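Local coordinates for protein (R)-2-hydroxyglutaryl-CoA dehydratase activating ATPase (PDB 1HUX) that hydrolyses ATP slowly to drive electron transfer from its [4Fe-4S] cluster, activating (R)-2-hydroxyglutaryl-CoA dehydratase in glutamate fermentation, at residues Met88-Ile93 against Gln243-Leu248; Pro95-Val100 against Asp211-Gly216; Gly190-Val195 against Ala219-Val224; Ala150-Lys155 against Asp183-Ile188. All blocks are in the same frame, centred on the assembly; numbering follows the deposited sequence.

Contact 1 of 4, residues Met88-Ile93 against Gln243-Leu248; sequences MGASFI and QYNGAL. With ADP (adenosine-5'-diphosphate), chain D.
Helix 82-93, which carries the chain into the second lobe of this actin-fold ATPase, meets the start of helix 245-257 where Gly-89 faces Leu-248, their CA atoms 5.2 Å apart. Leu-248 has the largest share of the buried surface. With CG anti to its backbone N (chi1 178°), it turns its branched end toward the other helix, and the single methyl CD2 does the touching. That methyl lies 3.6 Å from Phe-92 CD2, the two side chains crossing at about a right angle and the ring taking the methyl obliquely. The same CD2 is 3.8 Å from CG1 of Ile-93, whose CD1 lies only slightly farther away. One turn earlier, the amide of Asn-245 lies against the backbone at Gly-89 and Ala-90, where the glycine has no side chain, its ND2 3.2 Å from Ala-90 N. Both of these nitrogens are donors and they form no hydrogen bond. The polar partner of the amide is Thr-215, whose OG1 is hydrogen-bonded to OD1, while Ala-90 CB packs at 3.9 Å from the same oxygen. A pair of helices between the lobes is a familiar feature of actin and Hsp70 relatives. Here Leu-248 also rests on Leu-20 and Ile-26 of the first-lobe sheet. Just ahead of helix 245-257, Gln-243 belongs to the nucleotide pocket. Its extended side chain sends NE2 to O1A of ADP in a nearly straight hydrogen bond of 2.7 Å (165° at the hydrogen), and its OE1 receives a weak bond from Gln-220.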
# COMPACT_ATOMS: atom_id res chain seq x y z
N MET A 88 -14.44 -25.40 7.56
CA MET A 88 -14.62 -26.84 7.58
C MET A 88 -13.31 -27.54 7.94
O MET A 88 -13.28 -28.40 8.83
CB MET A 88 -15.12 -27.31 6.21
CG MET A 88 -16.41 -28.12 6.25
SD MET A 88 -16.26 -29.52 7.34
CE MET A 88 -17.03 -28.89 8.82
N GLY A 89 -12.24 -27.16 7.24
CA GLY A 89 -10.92 -27.74 7.47
C GLY A 89 -10.38 -27.51 8.87
O GLY A 89 -9.83 -28.42 9.53
N ALA A 90 -10.52 -26.28 9.34
CA ALA A 90 -10.05 -25.92 10.66
C ALA A 90 -10.69 -26.88 11.66
O ALA A 90 -10.00 -27.47 12.51
CB ALA A 90 -10.44 -24.49 10.97
N SER A 91 -12.01 -27.05 11.50
CA SER A 91 -12.80 -27.91 12.38
C SER A 91 -12.33 -29.34 12.39
O SER A 91 -12.40 -30.01 13.42
CB SER A 91 -14.26 -27.87 11.99
OG SER A 91 -14.80 -26.60 12.31
N PHE A 92 -11.82 -29.80 11.25
CA PHE A 92 -11.31 -31.16 11.15
C PHE A 92 -10.01 -31.28 11.93
O PHE A 92 -9.73 -32.32 12.53
CB PHE A 92 -11.06 -31.51 9.67
CG PHE A 92 -10.55 -32.92 9.46
CD1 PHE A 92 -11.44 -33.98 9.26
CD2 PHE A 92 -9.18 -33.19 9.50
CE1 PHE A 92 -10.97 -35.29 9.11
CE2 PHE A 92 -8.70 -34.49 9.36
CZ PHE A 92 -9.59 -35.55 9.17
N ILE A 93 -9.21 -30.22 11.94
CA ILE A 93 -7.93 -30.24 12.64
C ILE A 93 -8.08 -29.87 14.12
O ILE A 93 -7.47 -30.48 15.01
CB ILE A 93 -6.92 -29.26 12.00
CG1 ILE A 93 -6.94 -29.39 10.48
CG2 ILE A 93 -5.53 -29.53 12.51
CD1 ILE A 93 -6.10 -28.33 9.80
N GLN A 243 -1.16 -24.84 5.58
CA GLN A 243 -1.36 -24.35 4.22
C GLN A 243 -2.28 -25.21 3.35
O GLN A 243 -2.70 -24.80 2.26
CB GLN A 243 0.00 -24.19 3.54
CG GLN A 243 -0.05 -23.60 2.14
CD GLN A 243 1.33 -23.31 1.58
OE1 GLN A 243 2.34 -23.90 2.03
NE2 GLN A 243 1.40 -22.41 0.60
N TYR A 244 -2.59 -26.41 3.85
CA TYR A 244 -3.45 -27.33 3.12
C TYR A 244 -4.86 -27.32 3.68
O TYR A 244 -5.69 -28.17 3.35
CB TYR A 244 -2.90 -28.75 3.23
CG TYR A 244 -1.53 -28.94 2.64
CD1 TYR A 244 -0.39 -28.94 3.44
CD2 TYR A 244 -1.36 -29.10 1.26
CE1 TYR A 244 0.88 -29.10 2.90
CE2 TYR A 244 -0.10 -29.26 0.71
CZ TYR A 244 1.02 -29.26 1.53
OH TYR A 244 2.28 -29.38 0.99
N ASN A 245 -5.15 -26.34 4.53
CA ASN A 245 -6.46 -26.24 5.15
C ASN A 245 -7.56 -26.01 4.12
O ASN A 245 -8.58 -26.69 4.14
CB ASN A 245 -6.47 -25.10 6.17
CG ASN A 245 -7.66 -25.18 7.10
OD1 ASN A 245 -7.79 -24.39 8.05
ND2 ASN A 245 -8.55 -26.12 6.84
N GLY A 246 -7.37 -25.06 3.23
CA GLY A 246 -8.40 -24.78 2.25
C GLY A 246 -8.75 -26.02 1.45
O GLY A 246 -9.92 -26.27 1.12
N ALA A 247 -7.73 -26.81 1.12
CA ALA A 247 -7.93 -28.02 0.34
C ALA A 247 -8.63 -29.03 1.23
O ALA A 247 -9.64 -29.63 0.82
CB ALA A 247 -6.58 -28.56 -0.14
N LEU A 248 -8.11 -29.21 2.44
CA LEU A 248 -8.69 -30.16 3.40
C LEU A 248 -10.18 -29.88 3.59
O LEU A 248 -10.99 -30.78 3.78
CB LEU A 248 -7.97 -30.05 4.74
CG LEU A 248 -8.56 -30.97 5.80
CD1 LEU A 248 -8.64 -32.37 5.23
CD2 LEU A 248 -7.71 -30.92 7.09
PB ADP D . -2.88 -18.44 -1.81
O1B ADP D . -3.79 -17.83 -0.77
O2B ADP D . -3.24 -19.90 -2.22
O3B ADP D . -2.62 -17.53 -3.00
PA ADP D . -1.07 -19.48 0.09
O1A ADP D . -0.61 -20.84 -0.38
O2A ADP D . -2.01 -19.41 1.21
O3A ADP D . -1.56 -18.64 -1.18
O5' ADP D . 0.20 -18.60 0.34
C5' ADP D . 1.00 -18.92 1.35
C4' ADP D . 1.94 -17.83 1.72
O4' ADP D . 2.89 -18.35 2.70
C3' ADP D . 2.84 -17.11 0.58
O3' ADP D . 3.05 -15.71 0.88
C2' ADP D . 4.07 -18.00 0.67
O2' ADP D . 5.35 -17.44 0.22
C1' ADP D . 4.13 -18.27 2.17
N9 ADP D . 5.05 -19.34 2.62
C8 ADP D . 5.14 -20.55 2.07
N7 ADP D . 6.00 -21.28 2.65
C5 ADP D . 6.53 -20.48 3.65
C6 ADP D . 7.51 -20.68 4.68
N6 ADP D . 8.20 -21.85 4.83
N1 ADP D . 7.77 -19.65 5.53
C2 ADP D . 7.11 -18.49 5.38
N3 ADP D . 6.16 -18.21 4.46
C4 ADP D . 5.92 -19.26 3.62

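Contact 2 of 4, residues Pro95-Val100 against Asp211-Gly216; sequences PNVHTV and DVVMTG
Val-97 and Val-213 each hold CG1 anti to the carbonyl carbon (chi1 -68° and -62°), and these two methyls meet at 3.5 Å, the side chains crossing at about a right angle. The other branch of Val-213, CG2, goes to CG2 of Val-100 at 3.6 Å, so one valine spans two residues of the opposite segment. Val-100 uses its remaining methyl, CG1, against Thr-215, 4.1 Å from its OG1. All of these groups lie on the side of the sheet covered by helix 82-93, where Ala-90 touches both Val-97 and Val-100. On the reverse side Thr-99 and Val-212 lie side by side and point the same way, with CG2 of the threonine 4.0 Å from CG1 of the valine; Thr-99 OG1 turns to the backbone N of Val-209. The backbones pair as parallel strands in the middle of the second-lobe sheet, whose 3-2-1-4-5 strand order is that of the actin and RNase H-like fold. Val-213 N donates to Thr-99 O at 3.0 Å (158° at the hydrogen), and Val-213 is also bonded to Ile-101 farther along the strand. Before the strands begin, a weak bond, 3.4 Å long, runs from His-98 N to Asp-211 O. There CB of Asn-96 lies 3.4 Å from OD2 of Asp-211, the two side chains slanting past each other. OD1 of the same carboxylate forms a salt bridge with Lys-237 on the neighbouring strand, and His-98 ND1 is hydrogen-bonded to Val-113 O.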
# COMPACT_ATOMS: atom_id res chain seq x y z
N PRO A 95 -11.15 -29.25 16.71
CA PRO A 95 -12.59 -29.31 17.02
C PRO A 95 -13.17 -28.06 17.67
O PRO A 95 -14.30 -27.67 17.38
CB PRO A 95 -12.68 -30.53 17.94
CG PRO A 95 -11.51 -31.39 17.49
CD PRO A 95 -10.42 -30.39 17.30
N ASN A 96 -12.39 -27.41 18.53
CA ASN A 96 -12.86 -26.23 19.23
C ASN A 96 -12.58 -24.88 18.59
O ASN A 96 -12.67 -23.84 19.25
CB ASN A 96 -12.31 -26.24 20.65
CG ASN A 96 -12.66 -27.52 21.38
OD1 ASN A 96 -13.81 -27.97 21.33
ND2 ASN A 96 -11.68 -28.11 22.06
N VAL A 97 -12.23 -24.88 17.31
CA VAL A 97 -11.97 -23.62 16.64
C VAL A 97 -13.23 -22.80 16.67
O VAL A 97 -14.33 -23.33 16.72
CB VAL A 97 -11.58 -23.81 15.15
CG1 VAL A 97 -10.25 -24.48 15.05
CG2 VAL A 97 -12.65 -24.62 14.42
N HIS A 98 -13.05 -21.48 16.65
CA HIS A 98 -14.18 -20.56 16.63
C HIS A 98 -13.71 -19.34 15.87
O HIS A 98 -14.52 -18.57 15.34
CB HIS A 98 -14.58 -20.19 18.05
CG HIS A 98 -15.41 -21.25 18.73
ND1 HIS A 98 -16.67 -21.60 18.30
CD2 HIS A 98 -15.14 -22.03 19.81
CE1 HIS A 98 -17.15 -22.54 19.09
NE2 HIS A 98 -16.25 -22.83 20.01
N THR A 99 -12.39 -19.22 15.79
CA THR A 99 -11.77 -18.11 15.08
C THR A 99 -10.58 -18.63 14.28
O THR A 99 -9.67 -19.29 14.81
CB THR A 99 -11.28 -17.00 16.07
OG1 THR A 99 -12.42 -16.39 16.72
CG2 THR A 99 -10.51 -15.92 15.33
N VAL A 100 -10.60 -18.33 12.98
CA VAL A 100 -9.56 -18.76 12.07
C VAL A 100 -8.88 -17.58 11.38
O VAL A 100 -9.52 -16.80 10.67
CB VAL A 100 -10.12 -19.71 10.95
CG1 VAL A 100 -9.01 -20.06 9.98
CG2 VAL A 100 -10.68 -21.00 11.54
N ASP A 211 -10.00 -20.57 21.14
CA ASP A 211 -9.36 -21.50 20.22
C ASP A 211 -9.19 -20.91 18.84
O ASP A 211 -9.89 -21.20 17.88
CB ASP A 211 -10.12 -22.82 20.21
CG ASP A 211 -9.44 -23.87 21.05
OD1 ASP A 211 -8.30 -24.23 20.68
OD2 ASP A 211 -9.99 -24.29 22.09
N VAL A 212 -8.22 -19.99 18.78
CA VAL A 212 -7.84 -19.29 17.58
C VAL A 212 -6.81 -20.13 16.85
O VAL A 212 -5.89 -20.66 17.47
CB VAL A 212 -7.21 -17.91 17.93
CG1 VAL A 212 -6.95 -17.12 16.61
CG2 VAL A 212 -8.10 -17.13 18.83
N VAL A 213 -6.97 -20.28 15.54
CA VAL A 213 -5.99 -21.05 14.76
C VAL A 213 -5.53 -20.25 13.56
O VAL A 213 -6.32 -19.52 12.93
CB VAL A 213 -6.57 -22.38 14.26
CG1 VAL A 213 -6.95 -23.24 15.44
CG2 VAL A 213 -7.77 -22.10 13.38
N MET A 214 -4.25 -20.35 13.25
CA MET A 214 -3.70 -19.65 12.11
C MET A 214 -3.55 -20.63 10.95
O MET A 214 -3.05 -21.75 11.09
CB MET A 214 -2.36 -19.01 12.49
CG MET A 214 -1.74 -18.24 11.37
SD MET A 214 -0.24 -17.45 11.90
CE MET A 214 -0.34 -15.91 10.88
N THR A 215 -4.02 -20.17 9.80
CA THR A 215 -4.04 -20.94 8.57
C THR A 215 -3.41 -20.18 7.41
O THR A 215 -3.34 -18.95 7.42
CB THR A 215 -5.48 -21.30 8.22
OG1 THR A 215 -5.84 -22.44 8.99
CG2 THR A 215 -5.65 -21.56 6.77
N GLY A 216 -2.94 -20.92 6.41
CA GLY A 216 -2.32 -20.28 5.26
C GLY A 216 -0.83 -20.56 5.24
O GLY A 216 -0.28 -21.13 6.19

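Contact 3 of 4, residues Gly190-Val195 against Ala219-Val224; sequences GIHRSV and AQNYGV. With ADP (adenosine-5'-diphosphate), chain D.
His-192 and Asn-221 reach toward each other tip to tip, with the imidazole and amide planes nearly perpendicular (86°). OD1 of the asparagine lies over one face of the ring, 3.4 Å above the plane and shifted toward the rim near CE1 and NE2. Its ND2 comes 3.3 Å from NE2 of the histidine. Val-224 N lies over the same face, also off centre, while ND1 comes 3.5 Å from Gly-223 CA. The ring therefore lies against the first turn of helix 222-232, and the glycine presents only its backbone. At another part of the ring, Val-224 crosses the histidine at about a right angle and brings CG2 to 3.7 Å from CD2. One turn along helix 184-204, Val-195 adds a looser apolar contact, its CG1 4.3 Å from CG1 of Val-224. Asn-221 is oriented by its own helix. Its CG stands anti to the backbone N, and the amide turns back over the helix start; OD1 accepts a bond from Val-224 N at 2.9 Å (160° at the hydrogen) and a weak one from Gly-223 N. The Val-224 nitrogen lies well out of the carbonyl plane, 55° from it. Outside the two segments, Ala-150 touches Asn-221 and Leu-149 touches His-192. The preceding residue, Gln-220, turns instead to the nucleotide and places OE1 2.6 Å from N6 of ADP. An asparagine N-cap directly behind an adenine-binding residue thus joins helix 184-204 to the loop that lines the ADP pocket, consistent with the adenosine motif of actin-family ATPases.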
# COMPACT_ATOMS: atom_id res chain seq x y z
N GLY A 190 10.44 -6.62 13.73
CA GLY A 190 9.62 -5.44 13.60
C GLY A 190 8.60 -5.63 12.50
O GLY A 190 7.43 -5.28 12.65
N ILE A 191 9.05 -6.17 11.37
CA ILE A 191 8.17 -6.41 10.24
C ILE A 191 7.05 -7.38 10.63
O ILE A 191 5.91 -7.24 10.19
CB ILE A 191 8.96 -6.97 9.04
CG1 ILE A 191 9.93 -5.91 8.54
CG2 ILE A 191 8.02 -7.38 7.93
CD1 ILE A 191 10.72 -6.33 7.32
N HIS A 192 7.40 -8.35 11.47
CA HIS A 192 6.45 -9.35 11.93
C HIS A 192 5.37 -8.71 12.77
O HIS A 192 4.19 -8.96 12.54
CB HIS A 192 7.15 -10.44 12.73
CG HIS A 192 7.98 -11.35 11.88
ND1 HIS A 192 8.92 -12.22 12.39
CD2 HIS A 192 8.01 -11.52 10.53
CE1 HIS A 192 9.49 -12.88 11.41
NE2 HIS A 192 8.96 -12.47 10.27
N ARG A 193 5.74 -7.89 13.74
CA ARG A 193 4.73 -7.23 14.54
C ARG A 193 3.88 -6.34 13.64
O ARG A 193 2.68 -6.18 13.85
CB ARG A 193 5.36 -6.37 15.63
CG ARG A 193 6.25 -7.14 16.55
CD ARG A 193 6.69 -6.26 17.68
NE ARG A 193 7.97 -6.70 18.22
CZ ARG A 193 9.14 -6.13 17.95
NH1 ARG A 193 9.19 -5.07 17.13
NH2 ARG A 193 10.25 -6.62 18.50
N SER A 194 4.52 -5.75 12.63
CA SER A 194 3.82 -4.88 11.69
C SER A 194 2.68 -5.64 11.00
O SER A 194 1.58 -5.12 10.82
CB SER A 194 4.81 -4.35 10.64
OG SER A 194 4.18 -3.45 9.74
N VAL A 195 2.96 -6.89 10.62
CA VAL A 195 1.97 -7.74 9.97
C VAL A 195 0.90 -8.11 10.99
O VAL A 195 -0.31 -8.00 10.72
CB VAL A 195 2.64 -9.04 9.41
CG1 VAL A 195 1.59 -9.94 8.80
CG2 VAL A 195 3.69 -8.69 8.36
N ALA A 219 1.30 -19.06 7.82
CA ALA A 219 1.09 -19.68 9.11
C ALA A 219 2.40 -20.26 9.64
O ALA A 219 2.67 -20.21 10.84
CB ALA A 219 0.04 -20.77 8.99
N GLN A 220 3.21 -20.79 8.74
CA GLN A 220 4.48 -21.40 9.11
C GLN A 220 5.38 -20.43 9.87
O GLN A 220 6.02 -20.81 10.86
CB GLN A 220 5.20 -21.88 7.86
CG GLN A 220 4.48 -23.00 7.16
CD GLN A 220 4.93 -23.14 5.73
OE1 GLN A 220 6.12 -23.25 5.46
NE2 GLN A 220 3.97 -23.14 4.81
N ASN A 221 5.40 -19.18 9.41
CA ASN A 221 6.20 -18.12 10.02
C ASN A 221 5.82 -17.95 11.49
O ASN A 221 4.94 -17.16 11.82
CB ASN A 221 5.98 -16.81 9.26
CG ASN A 221 7.01 -15.74 9.63
OD1 ASN A 221 7.40 -15.61 10.79
ND2 ASN A 221 7.44 -14.96 8.64
N TYR A 222 6.48 -18.68 12.38
CA TYR A 222 6.18 -18.58 13.80
C TYR A 222 6.58 -17.22 14.34
O TYR A 222 6.25 -16.86 15.47
CB TYR A 222 6.86 -19.70 14.58
CG TYR A 222 8.36 -19.78 14.41
CD1 TYR A 222 9.20 -18.88 15.05
CD2 TYR A 222 8.94 -20.77 13.61
CE1 TYR A 222 10.59 -18.94 14.90
CE2 TYR A 222 10.33 -20.84 13.44
CZ TYR A 222 11.15 -19.93 14.10
OH TYR A 222 12.52 -19.96 13.95
N GLY A 223 7.32 -16.45 13.54
CA GLY A 223 7.70 -15.13 13.98
C GLY A 223 6.39 -14.37 13.98
O GLY A 223 5.99 -13.78 14.98
N VAL A 224 5.71 -14.41 12.84
CA VAL A 224 4.44 -13.75 12.68
C VAL A 224 3.41 -14.25 13.69
O VAL A 224 2.81 -13.47 14.42
CB VAL A 224 3.87 -13.99 11.28
CG1 VAL A 224 2.47 -13.42 11.19
CG2 VAL A 224 4.80 -13.37 10.23
PB ADP D . -2.88 -18.44 -1.81
O1B ADP D . -3.79 -17.83 -0.77
O2B ADP D . -3.24 -19.90 -2.22
O3B ADP D . -2.62 -17.53 -3.00
PA ADP D . -1.07 -19.48 0.09
O1A ADP D . -0.61 -20.84 -0.38
O2A ADP D . -2.01 -19.41 1.21
O3A ADP D . -1.56 -18.64 -1.18
O5' ADP D . 0.20 -18.60 0.34
C5' ADP D . 1.00 -18.92 1.35
C4' ADP D . 1.94 -17.83 1.72
O4' ADP D . 2.89 -18.35 2.70
C3' ADP D . 2.84 -17.11 0.58
O3' ADP D . 3.05 -15.71 0.88
C2' ADP D . 4.07 -18.00 0.67
O2' ADP D . 5.35 -17.44 0.22
C1' ADP D . 4.13 -18.27 2.17
N9 ADP D . 5.05 -19.34 2.62
C8 ADP D . 5.14 -20.55 2.07
N7 ADP D . 6.00 -21.28 2.65
C5 ADP D . 6.53 -20.48 3.65
C6 ADP D . 7.51 -20.68 4.68
N6 ADP D . 8.20 -21.85 4.83
N1 ADP D . 7.77 -19.65 5.53
C2 ADP D . 7.11 -18.49 5.38
N3 ADP D . 6.16 -18.21 4.46
C4 ADP D . 5.92 -19.26 3.62

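Contact 4 of 4, residues Ala150-Lys155 against Asp183-Ile188; sequences AELGAK and DKIDII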
# COMPACT_ATOMS: atom_id res chain seq x y z
N ALA A 150 11.18 -16.13 9.88
CA ALA A 150 10.82 -16.64 11.18
C ALA A 150 12.05 -16.93 12.04
O ALA A 150 12.19 -16.41 13.15
CB ALA A 150 9.97 -17.89 11.05
N GLU A 151 12.96 -17.74 11.50
CA GLU A 151 14.18 -18.12 12.21
C GLU A 151 15.06 -16.95 12.61
O GLU A 151 15.65 -16.95 13.69
CB GLU A 151 15.01 -19.08 11.36
CG GLU A 151 14.33 -20.40 11.10
CD GLU A 151 15.18 -21.31 10.25
OE1 GLU A 151 16.31 -21.63 10.66
OE2 GLU A 151 14.70 -21.70 9.16
N LEU A 152 15.16 -15.96 11.73
CA LEU A 152 16.00 -14.81 12.01
C LEU A 152 15.41 -13.92 13.10
O LEU A 152 16.05 -13.69 14.14
CB LEU A 152 16.21 -14.00 10.73
CG LEU A 152 17.11 -14.72 9.72
CD1 LEU A 152 17.20 -13.91 8.43
CD2 LEU A 152 18.49 -14.93 10.32
N GLY A 153 14.19 -13.44 12.87
CA GLY A 153 13.53 -12.58 13.84
C GLY A 153 13.53 -13.12 15.26
O GLY A 153 13.44 -12.36 16.22
N ALA A 154 13.64 -14.44 15.40
CA ALA A 154 13.64 -15.06 16.72
C ALA A 154 14.87 -14.70 17.53
O ALA A 154 14.92 -14.93 18.75
CB ALA A 154 13.54 -16.58 16.59
N LYS A 155 15.87 -14.12 16.86
CA LYS A 155 17.13 -13.75 17.50
C LYS A 155 17.19 -12.29 17.93
O LYS A 155 18.14 -11.86 18.59
CB LYS A 155 18.29 -14.03 16.54
CG LYS A 155 18.38 -15.47 16.09
CD LYS A 155 19.50 -15.65 15.07
CE LYS A 155 19.65 -17.11 14.65
NZ LYS A 155 20.74 -17.29 13.65
N ASP A 183 20.34 -3.71 13.02
CA ASP A 183 20.45 -5.12 12.66
C ASP A 183 19.20 -5.66 11.94
O ASP A 183 18.07 -5.27 12.28
CB ASP A 183 20.70 -5.95 13.91
CG ASP A 183 21.12 -7.37 13.61
OD1 ASP A 183 20.55 -7.97 12.67
OD2 ASP A 183 22.01 -7.89 14.31
N LYS A 184 19.39 -6.57 10.98
CA LYS A 184 18.27 -7.17 10.22
C LYS A 184 17.38 -7.97 11.16
O LYS A 184 16.15 -7.91 11.07
CB LYS A 184 18.80 -8.10 9.13
CG LYS A 184 19.47 -7.42 7.96
CD LYS A 184 19.92 -8.47 6.96
CE LYS A 184 20.51 -7.85 5.72
NZ LYS A 184 21.02 -8.93 4.83
N ILE A 185 18.01 -8.75 12.03
CA ILE A 185 17.28 -9.57 13.00
C ILE A 185 16.19 -8.71 13.68
O ILE A 185 15.04 -9.14 13.84
CB ILE A 185 18.25 -10.09 14.08
CG1 ILE A 185 19.49 -10.70 13.42
CG2 ILE A 185 17.56 -11.12 14.94
CD1 ILE A 185 19.18 -11.76 12.40
N ASP A 186 16.56 -7.49 14.05
CA ASP A 186 15.64 -6.59 14.73
C ASP A 186 14.62 -5.98 13.79
O ASP A 186 13.47 -5.80 14.17
CB ASP A 186 16.43 -5.50 15.45
CG ASP A 186 17.39 -6.06 16.50
OD1 ASP A 186 16.98 -6.95 17.27
OD2 ASP A 186 18.56 -5.61 16.57
N ILE A 187 15.04 -5.66 12.57
CA ILE A 187 14.12 -5.09 11.59
C ILE A 187 13.05 -6.12 11.25
O ILE A 187 11.89 -5.78 11.00
CB ILE A 187 14.84 -4.71 10.28
CG1 ILE A 187 15.81 -3.55 10.53
CG2 ILE A 187 13.81 -4.33 9.21
CD1 ILE A 187 16.29 -2.79 9.26
N ILE A 188 13.45 -7.39 11.22
CA ILE A 188 12.54 -8.48 10.89
C ILE A 188 11.45 -8.61 11.94
O ILE A 188 10.27 -8.54 11.62
CB ILE A 188 13.30 -9.82 10.74
CG1 ILE A 188 13.85 -9.92 9.31
CG2 ILE A 188 12.39 -11.00 11.06
CD1 ILE A 188 14.69 -11.15 9.04
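The two chain segments come nearest at Gly-153 and Ile-185, whose CA atoms are 4.9 Å apart, so the short helix 149-153 lies beside the first turn of helix 184-204. Ile-185 buries the most surface, with Ile-188 and Leu-152 beside it. CB of Leu-152 is 3.6 Å from CD1 of Ile-188, with CD1 of the leucine close by, and its CD2 lies 3.9 Å from CD1 of Ile-185. The leucine crosses Ile-185 at about a right angle and Ile-188 at a slant. In Ile-185, chi1 of -48° sets CG1 anti to the carbonyl carbon and leaves CG2 anti to the backbone N; CG2 meets the backbone of Leu-152 and Lys-155 and lies 3.4 Å from CB of Lys-155, whose extended chain then leads off from the contact. Ile-188 CG2 sits 3.4 Å from the CA of Gly-153, where the glycine has no side chain to intervene. The long helix is capped by Asp-183, whose OD1 accepts from Ile-185 N at 2.7 Å. Its donor stands above the carboxylate plane, 36° out of it. Asp-186 OD1 is hydrogen-bonded to Ser-156 OG and to the backbone N of Thr-157 and Lys-158, in the loop after 150-155. Val-144 also touches Leu-152, and Leu-142 touches Ile-188. Away from the annotated sites, the aspartate N-capped start of helix 184-204 thus packs against helix 149-153 within the second lobe.

In the fold
From the N terminus the chain builds the first-lobe sheet, then enters the second lobe through helix 82-93. Contact 1 ties this helix to 245-257, near the C terminus, and closes the longest loop; the other three contacts are nested inside it. Contact 2 joins strands 99-104 and 212-215 in the second-lobe sheet and encloses contact 4, between helices 149-153 and 184-204. Contact 3 starts farther along helix 184-204, after contact 4 has closed, and ends beyond strand 212-215, so it crosses contact 2. Contacts 1 and 2 touch through Thr-215, Met-214 packs on Val-224 between 2 and 3, and contacts 1 and 3 both reach ADP.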